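Local atomic coordinates of ARF-like GTPase (Chlamydomonas reinhardtii, PDB entry 4M9Q), a protein that is a small GTPase of the ARF family with a P-loop fold, modelled here with phosphoaminophosphonic acid-guanylate ester and a magnesium ion in its nucleotide pocket. Residues L10-A15 with P84-E89; V76-A81 with F111-D116; D80-G85 with L117-P122. One frame throughout, in Å; residues are numbered along the deposited sequence. Where two conformers were deposited one is given.

From the N terminus, the chain first runs along strand 3-10 into the phosphate-side loop at 10-15, and interaction 1 closes a long excursion by returning 84-89, the start of helix 87-99, to that loop. Interaction 2 begins inside this excursion, at 76-81, and ends beyond it at 111-116, so the two cross; it closes the beta-alpha-beta unit by laying strand 108-113 beside strand 74-80. Interaction 3 continues the contact between the loops that follow, 80-85 and 117-122, sharing Asp80 and Ala81 with interaction 2 and Pro84 and Gly85 with interaction 1. Lys114 reaches Asn14, joining the base side of the nucleotide pocket to its phosphate side.

Interaction 1: residues L10-A15 with P84-E89. With GNP (phosphoaminophosphonic acid-guanylate ester), chain D.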
loop_
_atom_site.group_PDB
_atom_site.type_symbol
_atom_site.label_atom_id
_atom_site.label_comp_id
_atom_site.label_asym_id
_atom_site.label_seq_id
_atom_site.Cartn_x
_atom_site.Cartn_y
_atom_site.Cartn_z
ATOM N N LEU A 10 1.277 -2.625 -1.215
ATOM C CA LEU A 10 1.316 -4.038 -0.960
ATOM C C LEU A 10 -0.062 -4.632 -1.211
ATOM O O LEU A 10 -1.023 -3.909 -1.467
ATOM C CB LEU A 10 1.707 -4.271 0.501
ATOM C CG LEU A 10 3.040 -3.683 1.002
ATOM C CD1 LEU A 10 3.187 -4.063 2.458
ATOM C CD2 LEU A 10 4.189 -4.176 0.165
ATOM N N GLY A 11 -0.136 -5.960 -1.146
ATOM C CA GLY A 11 -1.364 -6.703 -1.455
ATOM C C GLY A 11 -1.036 -7.910 -2.311
ATOM O O GLY A 11 0.014 -7.961 -2.897
ATOM N N LEU A 12 -1.960 -8.860 -2.410
ATOM C CA LEU A 12 -1.681 -10.127 -3.083
ATOM C C LEU A 12 -1.502 -9.877 -4.573
ATOM O O LEU A 12 -1.947 -8.849 -5.120
ATOM C CB LEU A 12 -2.836 -11.115 -2.901
ATOM C CG LEU A 12 -3.230 -11.574 -1.501
ATOM C CD1 LEU A 12 -4.380 -12.574 -1.585
ATOM C CD2 LEU A 12 -2.048 -12.148 -0.711
ATOM N N ASP A 13 -0.880 -10.840 -5.237
ATOM C CA ASP A 13 -0.809 -10.797 -6.672
ATOM C C ASP A 13 -2.236 -10.686 -7.218
ATOM O O ASP A 13 -3.178 -11.214 -6.658
ATOM C CB ASP A 13 -0.105 -12.028 -7.217
ATOM C CG ASP A 13 -0.822 -13.300 -6.878
ATOM O OD1 ASP A 13 -0.756 -13.703 -5.694
ATOM O OD2 ASP A 13 -1.455 -13.902 -7.783
ATOM N N ASN A 14 -2.375 -9.914 -8.280
ATOM C CA ASN A 14 -3.622 -9.728 -8.982
ATOM C C ASN A 14 -4.584 -8.714 -8.348
ATOM O O ASN A 14 -5.654 -8.429 -8.895
ATOM C CB ASN A 14 -4.318 -11.082 -9.221
ATOM C CG ASN A 14 -5.255 -11.045 -10.415
ATOM O OD1 ASN A 14 -4.838 -10.676 -11.513
ATOM N ND2 ASN A 14 -6.532 -11.406 -10.206
ATOM N N ALA A 15 -4.182 -8.114 -7.235
ATOM C CA ALA A 15 -5.066 -7.211 -6.511
ATOM C C ALA A 15 -5.302 -5.913 -7.306
ATOM O O ALA A 15 -6.434 -5.316 -7.262
ATOM C CB ALA A 15 -4.490 -6.901 -5.150
ATOM N N PRO A 84 -13.436 -12.754 -3.255
ATOM C CA PRO A 84 -13.521 -13.187 -1.850
ATOM C C PRO A 84 -12.848 -14.535 -1.554
ATOM O O PRO A 84 -12.517 -14.826 -0.404
ATOM C CB PRO A 84 -15.031 -13.310 -1.601
ATOM C CG PRO A 84 -15.709 -12.878 -2.841
ATOM C CD PRO A 84 -14.719 -12.939 -3.950
ATOM N N GLY A 85 -12.649 -15.354 -2.580
ATOM C CA GLY A 85 -11.910 -16.578 -2.402
ATOM C C GLY A 85 -10.545 -16.327 -1.809
ATOM O O GLY A 85 -9.993 -17.226 -1.175
ATOM N N ARG A 86 -9.998 -15.110 -1.994
ATOM C CA ARG A 86 -8.653 -14.832 -1.565
ATOM C C ARG A 86 -8.594 -13.969 -0.325
ATOM O O ARG A 86 -7.494 -13.592 0.137
ATOM C CB ARG A 86 -7.885 -14.205 -2.718
ATOM C CG ARG A 86 -7.706 -15.151 -3.883
ATOM C CD ARG A 86 -6.244 -15.544 -4.060
ATOM N NE ARG A 86 -5.620 -14.775 -5.098
ATOM C CZ ARG A 86 -4.316 -14.592 -5.242
ATOM N NH1 ARG A 86 -3.439 -15.129 -4.408
ATOM N NH2 ARG A 86 -3.894 -13.832 -6.246
ATOM N N PHE A 87 -9.748 -13.659 0.237
ATOM C CA PHE A 87 -9.788 -12.780 1.406
ATOM C C PHE A 87 -8.998 -13.358 2.540
ATOM O O PHE A 87 -8.304 -12.633 3.229
ATOM C CB PHE A 87 -11.209 -12.493 1.871
ATOM C CG PHE A 87 -11.945 -11.457 1.059
ATOM C CD1 PHE A 87 -11.359 -10.815 -0.055
ATOM C CD2 PHE A 87 -13.253 -11.131 1.380
ATOM C CE1 PHE A 87 -12.082 -9.875 -0.794
ATOM C CE2 PHE A 87 -13.972 -10.208 0.619
ATOM C CZ PHE A 87 -13.371 -9.580 -0.462
ATOM N N GLU A 88 -9.078 -14.661 2.750
ATOM C CA GLU A 88 -8.398 -15.238 3.903
ATOM C C GLU A 88 -6.878 -15.182 3.751
ATOM O O GLU A 88 -6.199 -14.897 4.739
ATOM C CB GLU A 88 -8.869 -16.656 4.206
ATOM C CG GLU A 88 -8.502 -17.112 5.611
ATOM C CD GLU A 88 -9.457 -16.585 6.667
ATOM O OE1 GLU A 88 -10.391 -15.853 6.299
ATOM O OE2 GLU A 88 -9.279 -16.899 7.861
ATOM N N GLU A 89 -6.329 -15.425 2.551
ATOM C CA GLU A 89 -4.882 -15.276 2.404
ATOM C C GLU A 89 -4.456 -13.805 2.451
ATOM O O GLU A 89 -3.363 -13.494 2.931
ATOM C CB GLU A 89 -4.247 -15.988 1.210
ATOM C CG GLU A 89 -4.636 -15.542 -0.150
ATOM C CD GLU A 89 -3.643 -15.995 -1.234
ATOM O OE1 GLU A 89 -2.396 -15.858 -1.088
ATOM O OE2 GLU A 89 -4.124 -16.500 -2.279
HETATM P PG GNP D . 1.393 -8.398 -8.966
HETATM O O1G GNP D . 2.324 -7.353 -9.781
HETATM O O2G GNP D . 1.392 -8.086 -7.429
HETATM O O3G GNP D . 1.846 -9.813 -9.372
HETATM N N3B GNP D . -0.211 -8.077 -9.428
HETATM P PB GNP D . -0.760 -6.483 -9.310
HETATM O O1B GNP D . 0.390 -5.400 -9.642
HETATM O O2B GNP D . -1.333 -6.338 -7.927
HETATM O O3A GNP D . -1.939 -6.494 -10.375
HETATM P PA GNP D . -2.087 -5.603 -11.684
HETATM O O1A GNP D . -1.044 -6.187 -12.555
HETATM O O2A GNP D . -2.084 -4.176 -11.260
HETATM O "O5'" GNP D . -3.561 -6.053 -12.102
HETATM C "C5'" GNP D . -3.879 -7.463 -12.171
HETATM C "C4'" GNP D . -5.011 -7.713 -13.203
HETATM O "O4'" GNP D . -6.169 -7.025 -12.708
HETATM C "C3'" GNP D . -4.779 -7.054 -14.555
HETATM O "O3'" GNP D . -5.553 -7.646 -15.597
HETATM C "C2'" GNP D . -5.389 -5.702 -14.405
HETATM O "O2'" GNP D . -5.799 -5.102 -15.598
HETATM C "C1'" GNP D . -6.619 -6.044 -13.624
HETATM N N9 GNP D . -7.246 -4.939 -12.894
HETATM C C8 GNP D . -6.602 -4.087 -12.097
HETATM N N7 GNP D . -7.463 -3.236 -11.523
HETATM C C5 GNP D . -8.685 -3.533 -11.977
HETATM C C6 GNP D . -10.025 -2.962 -11.755
HETATM O O6 GNP D . -10.206 -1.982 -11.008
HETATM N N1 GNP D . -11.033 -3.544 -12.368
HETATM C C2 GNP D . -10.877 -4.626 -13.194
HETATM N N2 GNP D . -11.980 -5.110 -13.771
HETATM N N3 GNP D . -9.679 -5.210 -13.454
HETATM C C4 GNP D . -8.550 -4.666 -12.886
#
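Arg86 reaches from the 3-10 turn 84-86 that leads into helix 87-99 to the carboxylate of Asp13, and the two form a two-armed salt bridge. Arg86 NH2 lies 2.9 Å from Asp13 OD2, a bond with a weak angle, while Arg86 NH1 meets Asp13 OD1 on its syn side at 3.3 Å. The pairing is not flat: guanidinium and carboxylate planes are 53° apart, and the side chains cross at about a right angle.

The same NH1 has a shorter partner on its own segment. Arg86 NH1 points almost straight (172°) at Glu89 OE2, 2.6 Å away, which lies in the guanidinium plane although the nitrogen approaches from above the carboxylate plane. Two acids therefore share one arginine, whose positive charge would offset their mutual repulsion. A bend at chi2 (-112°) and another at chi3 carry the guanidinium back alongside Glu89 as well as across to Asp13.

Leu12 supplies the apolar side of the contact. Its CD1 sits over one guanidinium face, 3.9 Å from Arg86 NH1, and lies against the aliphatic part of Glu89, with Leu12 CD1 3.3 Å from Glu89 CG. CB of Asn14 is at the guanidinium edge, near NH2.

Further out, Arg62 forms a salt bridge with Glu89 OE1, and Leu12 also packs on Ser90 and Thr93 of helix 87-99. The loop itself is shaped by a type II turn from Leu12 to Ala15, closed by Ala15 N to Leu12 O at 3.2 Å. That turn brings Asn14 N to 3.1 Å from N3B of the phosphoaminophosphonic acid-guanylate ester. The helix start is thus tied by the salt bridge and by Leu12 to the outer side of a P-loop, the phosphate-wrapping Walker A turn between strand 3-10 and helix 17-24.

Interaction 2: residues V76-A81 with F111-D116; sequences VYVVDA and FANKQD. With GNP (phosphoaminophosphonic acid-guanylate ester), chain D.
Lys114 runs its side chain between the carboxylate of Asp80 and the guanine base. CB starts above the base near N1, and Lys114 CG lies over the ring face, 3.7 Å from GNP C6. Lys114 CD lies over the face of the Asp80 carboxylate, 3.2 Å from Asp80 OD1, and CE moves on to OD2. At the tip, Lys114 NZ, over the same face, makes a 2.8 Å salt bridge to Asp80 OD2. The same NZ bonds to Asn14 O and, weakly, to the ribose O4' of GNP. Chi2 to chi4 are all extended, which lets the chain span from base to sugar.

Behind it, the strands pair in parallel: Phe111 N to Tyr77 O, Val79 N to Phe111 O, Asn113 N to Val79 O and Ala81 N to Asn113 O. On the face that carries Val78 and Asn113, the edge of the Phe111 ring meets Val76 CG1, 3.3 Å from Phe111 CD2. Asn113 spends its amide on Ala15 O and Ala146 N. Asp116 grips the base, with OD1 2.7 Å from GNP N1 and OD2 2.8 Å from GNP N2. This is the NKxD guanine-recognition motif of small GTPases, hung on the end of strand 108-113.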
loop_
_atom_site.group_PDB
_atom_site.type_symbol
_atom_site.label_atom_id
_atom_site.label_comp_id
_atom_site.label_asym_id
_atom_site.label_seq_id
_atom_site.Cartn_x
_atom_site.Cartn_y
_atom_site.Cartn_z
ATOM N N VAL A 76 -0.098 1.351 1.504
ATOM C CA VAL A 76 -1.334 1.208 0.791
ATOM C C VAL A 76 -1.466 -0.310 0.611
ATOM O O VAL A 76 -0.575 -0.916 0.038
ATOM C CB VAL A 76 -1.324 1.932 -0.522
ATOM C CG1 VAL A 76 -2.596 1.645 -1.302
ATOM C CG2 VAL A 76 -1.151 3.429 -0.321
ATOM N N TYR A 77 -2.532 -0.925 1.142
ATOM C CA TYR A 77 -2.787 -2.320 0.941
ATOM C C TYR A 77 -3.977 -2.473 -0.007
ATOM O O TYR A 77 -5.041 -1.897 0.234
ATOM C CB TYR A 77 -3.069 -2.976 2.262
ATOM C CG TYR A 77 -2.991 -4.492 2.199
ATOM C CD1 TYR A 77 -1.787 -5.134 2.248
ATOM C CD2 TYR A 77 -4.143 -5.259 2.079
ATOM C CE1 TYR A 77 -1.728 -6.497 2.166
ATOM C CE2 TYR A 77 -4.084 -6.617 1.986
ATOM C CZ TYR A 77 -2.871 -7.228 2.032
ATOM O OH TYR A 77 -2.823 -8.580 1.975
ATOM N N VAL A 78 -3.806 -3.201 -1.103
ATOM C CA VAL A 78 -4.819 -3.329 -2.116
ATOM C C VAL A 78 -5.362 -4.741 -2.084
ATOM O O VAL A 78 -4.613 -5.731 -2.051
ATOM C CB VAL A 78 -4.229 -3.030 -3.506
ATOM C CG1 VAL A 78 -5.319 -3.023 -4.587
ATOM C CG2 VAL A 78 -3.490 -1.684 -3.520
ATOM N N VAL A 79 -6.696 -4.843 -2.104
ATOM C CA VAL A 79 -7.384 -6.113 -2.093
ATOM C C VAL A 79 -8.213 -6.186 -3.346
ATOM O O VAL A 79 -8.837 -5.194 -3.743
ATOM C CB VAL A 79 -8.348 -6.209 -0.910
ATOM C CG1 VAL A 79 -9.067 -7.555 -0.913
ATOM C CG2 VAL A 79 -7.595 -6.057 0.382
ATOM N N ASP A 80 -8.248 -7.366 -3.968
ATOM C CA ASP A 80 -9.184 -7.572 -5.083
ATOM C C ASP A 80 -10.513 -7.848 -4.427
ATOM O O ASP A 80 -10.736 -8.957 -3.917
ATOM C CB ASP A 80 -8.720 -8.722 -5.984
ATOM C CG ASP A 80 -9.633 -8.979 -7.191
ATOM O OD1 ASP A 80 -10.760 -8.419 -7.262
ATOM O OD2 ASP A 80 -9.232 -9.826 -8.071
ATOM N N ALA A 81 -11.378 -6.839 -4.447
ATOM C CA ALA A 81 -12.628 -6.916 -3.740
ATOM C C ALA A 81 -13.588 -7.891 -4.409
ATOM O O ALA A 81 -14.590 -8.272 -3.794
ATOM C CB ALA A 81 -13.275 -5.523 -3.607
ATOM N N PHE A 111 -7.353 -0.332 -0.177
ATOM C CA PHE A 111 -8.211 -0.109 -1.324
ATOM C C PHE A 111 -8.970 -1.374 -1.664
ATOM O O PHE A 111 -8.398 -2.403 -1.942
ATOM C CB PHE A 111 -7.391 0.335 -2.514
ATOM C CG PHE A 111 -6.974 1.777 -2.470
ATOM C CD1 PHE A 111 -7.896 2.742 -2.530
ATOM C CD2 PHE A 111 -5.649 2.135 -2.454
ATOM C CE1 PHE A 111 -7.528 4.078 -2.531
ATOM C CE2 PHE A 111 -5.248 3.468 -2.479
ATOM C CZ PHE A 111 -6.189 4.444 -2.494
ATOM N N ALA A 112 -10.282 -1.301 -1.607
ATOM C CA ALA A 112 -11.129 -2.439 -1.990
ATOM C C ALA A 112 -11.318 -2.311 -3.490
ATOM O O ALA A 112 -12.291 -1.717 -3.948
ATOM C CB ALA A 112 -12.487 -2.387 -1.279
ATOM N N ASN A 113 -10.370 -2.843 -4.236
ATOM C CA ASN A 113 -10.281 -2.598 -5.676
ATOM C C ASN A 113 -11.243 -3.450 -6.541
ATOM O O ASN A 113 -11.822 -4.437 -6.102
ATOM C CB ASN A 113 -8.837 -2.789 -6.125
ATOM C CG ASN A 113 -8.594 -2.285 -7.523
ATOM O OD1 ASN A 113 -9.155 -1.250 -7.944
ATOM N ND2 ASN A 113 -7.783 -3.013 -8.270
ATOM N N LYS A 114 -11.436 -3.018 -7.773
ATOM C CA LYS A 114 -12.215 -3.785 -8.784
ATOM C C LYS A 114 -13.728 -3.687 -8.546
ATOM O O LYS A 114 -14.442 -4.647 -8.732
ATOM C CB LYS A 114 -11.744 -5.247 -8.831
ATOM C CG LYS A 114 -10.215 -5.416 -9.027
ATOM C CD LYS A 114 -9.874 -6.716 -9.761
ATOM C CE LYS A 114 -8.400 -7.031 -9.773
ATOM N NZ LYS A 114 -8.074 -8.421 -10.225
ATOM N N GLN A 115 -14.200 -2.503 -8.163
ATOM C CA GLN A 115 -15.605 -2.266 -7.894
ATOM C C GLN A 115 -16.456 -2.200 -9.148
ATOM O O GLN A 115 -17.670 -2.107 -9.048
ATOM C CB GLN A 115 -15.813 -0.997 -7.096
ATOM C CG GLN A 115 -15.217 -1.003 -5.692
ATOM C CD GLN A 115 -15.974 -1.862 -4.713
ATOM O OE1 GLN A 115 -17.176 -1.873 -4.741
ATOM N NE2 GLN A 115 -15.273 -2.538 -3.822
ATOM N N ASP A 116 -15.830 -2.242 -10.317
ATOM C CA ASP A 116 -16.562 -2.419 -11.599
ATOM C C ASP A 116 -17.005 -3.851 -11.800
ATOM O O ASP A 116 -17.904 -4.124 -12.592
ATOM C CB ASP A 116 -15.692 -2.016 -12.788
ATOM C CG ASP A 116 -14.380 -2.822 -12.847
ATOM O OD1 ASP A 116 -13.635 -2.968 -11.805
ATOM O OD2 ASP A 116 -14.081 -3.334 -13.958
HETATM P PG GNP D . 1.393 -8.398 -8.966
HETATM O O1G GNP D . 2.324 -7.353 -9.781
HETATM O O2G GNP D . 1.392 -8.086 -7.429
HETATM O O3G GNP D . 1.846 -9.813 -9.372
HETATM N N3B GNP D . -0.211 -8.077 -9.428
HETATM P PB GNP D . -0.760 -6.483 -9.310
HETATM O O1B GNP D . 0.390 -5.400 -9.642
HETATM O O2B GNP D . -1.333 -6.338 -7.927
HETATM O O3A GNP D . -1.939 -6.494 -10.375
HETATM P PA GNP D . -2.087 -5.603 -11.684
HETATM O O1A GNP D . -1.044 -6.187 -12.555
HETATM O O2A GNP D . -2.084 -4.176 -11.260
HETATM O "O5'" GNP D . -3.561 -6.053 -12.102
HETATM C "C5'" GNP D . -3.879 -7.463 -12.171
HETATM C "C4'" GNP D . -5.011 -7.713 -13.203
HETATM O "O4'" GNP D . -6.169 -7.025 -12.708
HETATM C "C3'" GNP D . -4.779 -7.054 -14.555
HETATM O "O3'" GNP D . -5.553 -7.646 -15.597
HETATM C "C2'" GNP D . -5.389 -5.702 -14.405
HETATM O "O2'" GNP D . -5.799 -5.102 -15.598
HETATM C "C1'" GNP D . -6.619 -6.044 -13.624
HETATM N N9 GNP D . -7.246 -4.939 -12.894
HETATM C C8 GNP D . -6.602 -4.087 -12.097
HETATM N N7 GNP D . -7.463 -3.236 -11.523
HETATM C C5 GNP D . -8.685 -3.533 -11.977
HETATM C C6 GNP D . -10.025 -2.962 -11.755
HETATM O O6 GNP D . -10.206 -1.982 -11.008
HETATM N N1 GNP D . -11.033 -3.544 -12.368
HETATM C C2 GNP D . -10.877 -4.626 -13.194
HETATM N N2 GNP D . -11.980 -5.110 -13.771
HETATM N N3 GNP D . -9.679 -5.210 -13.454
HETATM C C4 GNP D . -8.550 -4.666 -12.886
#

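Interaction 3: residues D80-G85 with L117-P122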
loop_
_atom_site.group_PDB
_atom_site.type_symbol
_atom_site.label_atom_id
_atom_site.label_comp_id
_atom_site.label_asym_id
_atom_site.label_seq_id
_atom_site.Cartn_x
_atom_site.Cartn_y
_atom_site.Cartn_z
ATOM N N ASP A 80 -8.248 -7.366 -3.968
ATOM C CA ASP A 80 -9.184 -7.572 -5.083
ATOM C C ASP A 80 -10.513 -7.848 -4.427
ATOM O O ASP A 80 -10.736 -8.957 -3.917
ATOM C CB ASP A 80 -8.720 -8.722 -5.984
ATOM C CG ASP A 80 -9.633 -8.979 -7.191
ATOM O OD1 ASP A 80 -10.760 -8.419 -7.262
ATOM O OD2 ASP A 80 -9.232 -9.826 -8.071
ATOM N N ALA A 81 -11.378 -6.839 -4.447
ATOM C CA ALA A 81 -12.628 -6.916 -3.740
ATOM C C ALA A 81 -13.588 -7.891 -4.409
ATOM O O ALA A 81 -14.590 -8.272 -3.794
ATOM C CB ALA A 81 -13.275 -5.523 -3.607
ATOM N N ALA A 82 -13.292 -8.267 -5.656
ATOM C CA ALA A 82 -14.186 -9.092 -6.474
ATOM C C ALA A 82 -13.769 -10.530 -6.442
ATOM O O ALA A 82 -14.338 -11.318 -7.172
ATOM C CB ALA A 82 -14.234 -8.624 -7.924
ATOM N N ASP A 83 -12.809 -10.853 -5.578
ATOM C CA ASP A 83 -12.300 -12.196 -5.377
ATOM C C ASP A 83 -12.259 -12.553 -3.871
ATOM O O ASP A 83 -11.163 -12.677 -3.272
ATOM C CB ASP A 83 -10.861 -12.267 -5.949
ATOM C CG ASP A 83 -10.344 -13.696 -6.112
ATOM O OD1 ASP A 83 -9.213 -13.831 -6.614
ATOM O OD2 ASP A 83 -11.042 -14.659 -5.745
ATOM N N PRO A 84 -13.436 -12.754 -3.255
ATOM C CA PRO A 84 -13.521 -13.187 -1.850
ATOM C C PRO A 84 -12.848 -14.535 -1.554
ATOM O O PRO A 84 -12.517 -14.826 -0.404
ATOM C CB PRO A 84 -15.031 -13.310 -1.601
ATOM C CG PRO A 84 -15.709 -12.878 -2.841
ATOM C CD PRO A 84 -14.719 -12.939 -3.950
ATOM N N GLY A 85 -12.649 -15.354 -2.580
ATOM C CA GLY A 85 -11.910 -16.578 -2.402
ATOM C C GLY A 85 -10.545 -16.327 -1.809
ATOM O O GLY A 85 -9.993 -17.226 -1.175
ATOM N N LEU A 117 -16.375 -4.797 -11.116
ATOM C CA LEU A 117 -16.808 -6.213 -11.274
ATOM C C LEU A 117 -18.099 -6.515 -10.493
ATOM O O LEU A 117 -18.291 -6.101 -9.343
ATOM C CB LEU A 117 -15.678 -7.165 -10.875
ATOM C CG LEU A 117 -14.505 -7.093 -11.856
ATOM C CD1 LEU A 117 -13.441 -8.055 -11.348
ATOM C CD2 LEU A 117 -14.989 -7.378 -13.298
ATOM N N PRO A 118 -18.991 -7.258 -11.087
ATOM C CA PRO A 118 -20.266 -7.489 -10.394
ATOM C C PRO A 118 -20.197 -8.160 -9.004
ATOM O O PRO A 118 -21.049 -7.877 -8.168
ATOM C CB PRO A 118 -21.060 -8.320 -11.363
ATOM C CG PRO A 118 -20.110 -8.782 -12.382
ATOM C CD PRO A 118 -18.888 -7.955 -12.362
ATOM N N THR A 119 -19.155 -8.943 -8.719
ATOM C CA THR A 119 -19.019 -9.587 -7.405
ATOM C C THR A 119 -18.262 -8.745 -6.373
ATOM O O THR A 119 -17.980 -9.189 -5.290
ATOM C CB THR A 119 -18.298 -10.925 -7.546
ATOM O OG1 THR A 119 -17.097 -10.712 -8.316
ATOM C CG2 THR A 119 -19.260 -11.991 -8.201
ATOM N N ALA A 120 -17.966 -7.497 -6.684
ATOM C CA ALA A 120 -17.166 -6.668 -5.788
ATOM C C ALA A 120 -17.778 -6.490 -4.386
ATOM O O ALA A 120 -18.911 -6.068 -4.249
ATOM C CB ALA A 120 -16.959 -5.318 -6.429
ATOM N N ALA A 121 -17.017 -6.813 -3.347
ATOM C CA ALA A 121 -17.473 -6.659 -1.971
ATOM C C ALA A 121 -17.400 -5.208 -1.517
ATOM O O ALA A 121 -16.418 -4.490 -1.819
ATOM C CB ALA A 121 -16.636 -7.499 -1.041
ATOM N N PRO A 122 -18.411 -4.761 -0.760
ATOM C CA PRO A 122 -18.325 -3.398 -0.239
ATOM C C PRO A 122 -17.284 -3.253 0.900
ATOM O O PRO A 122 -16.691 -4.243 1.367
ATOM C CB PRO A 122 -19.749 -3.099 0.210
ATOM C CG PRO A 122 -20.343 -4.434 0.464
ATOM C CD PRO A 122 -19.620 -5.455 -0.340
#
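Two loops meet here at the C-terminal ends of two parallel neighbours in the mixed sheet, strands 74-80 and 108-113, with Ala81 and Ala82 laid against Thr119, Ala120 and Ala121. Ala121 N donates to Ala81 O at 2.9 Å, fairly straight at the hydrogen (166°) but arriving from above the carbonyl plane. One residue on, the hydroxyl of Thr119 donates to the next carbonyl, Thr119 OG1 lying 3.0 Å from Ala82 O. Thr119 OG1 takes the crowded position between its own backbone N and carbonyl carbon (chi1 50°), which turns it toward that oxygen.

Between these two bonds the backbones come close: Ala82 CA is 3.9 Å from Ala120 CA, an approach consistent with the small side chains here. Ala82 CB rests against Leu117, 3.6 Å from Leu117 CD1, and Leu117 itself touches the bound nucleotide.

Each loop also has internal hydrogen bonds. Asp80 OD1 accepts from Ala82 N at 3.0 Å in an Asx turn, inside a type I turn from Asp80 to Asp83. A second type I turn is closed by Ala120 N to Leu117 O, and Gln115 NE2 bonds to Ala121 O. Pro122 then stands at the N-cap of helix 123-129. The contact joins the helix-leading loops of neighbouring strands in a P-loop GTPase fold, beside the base end of the nucleotide pocket.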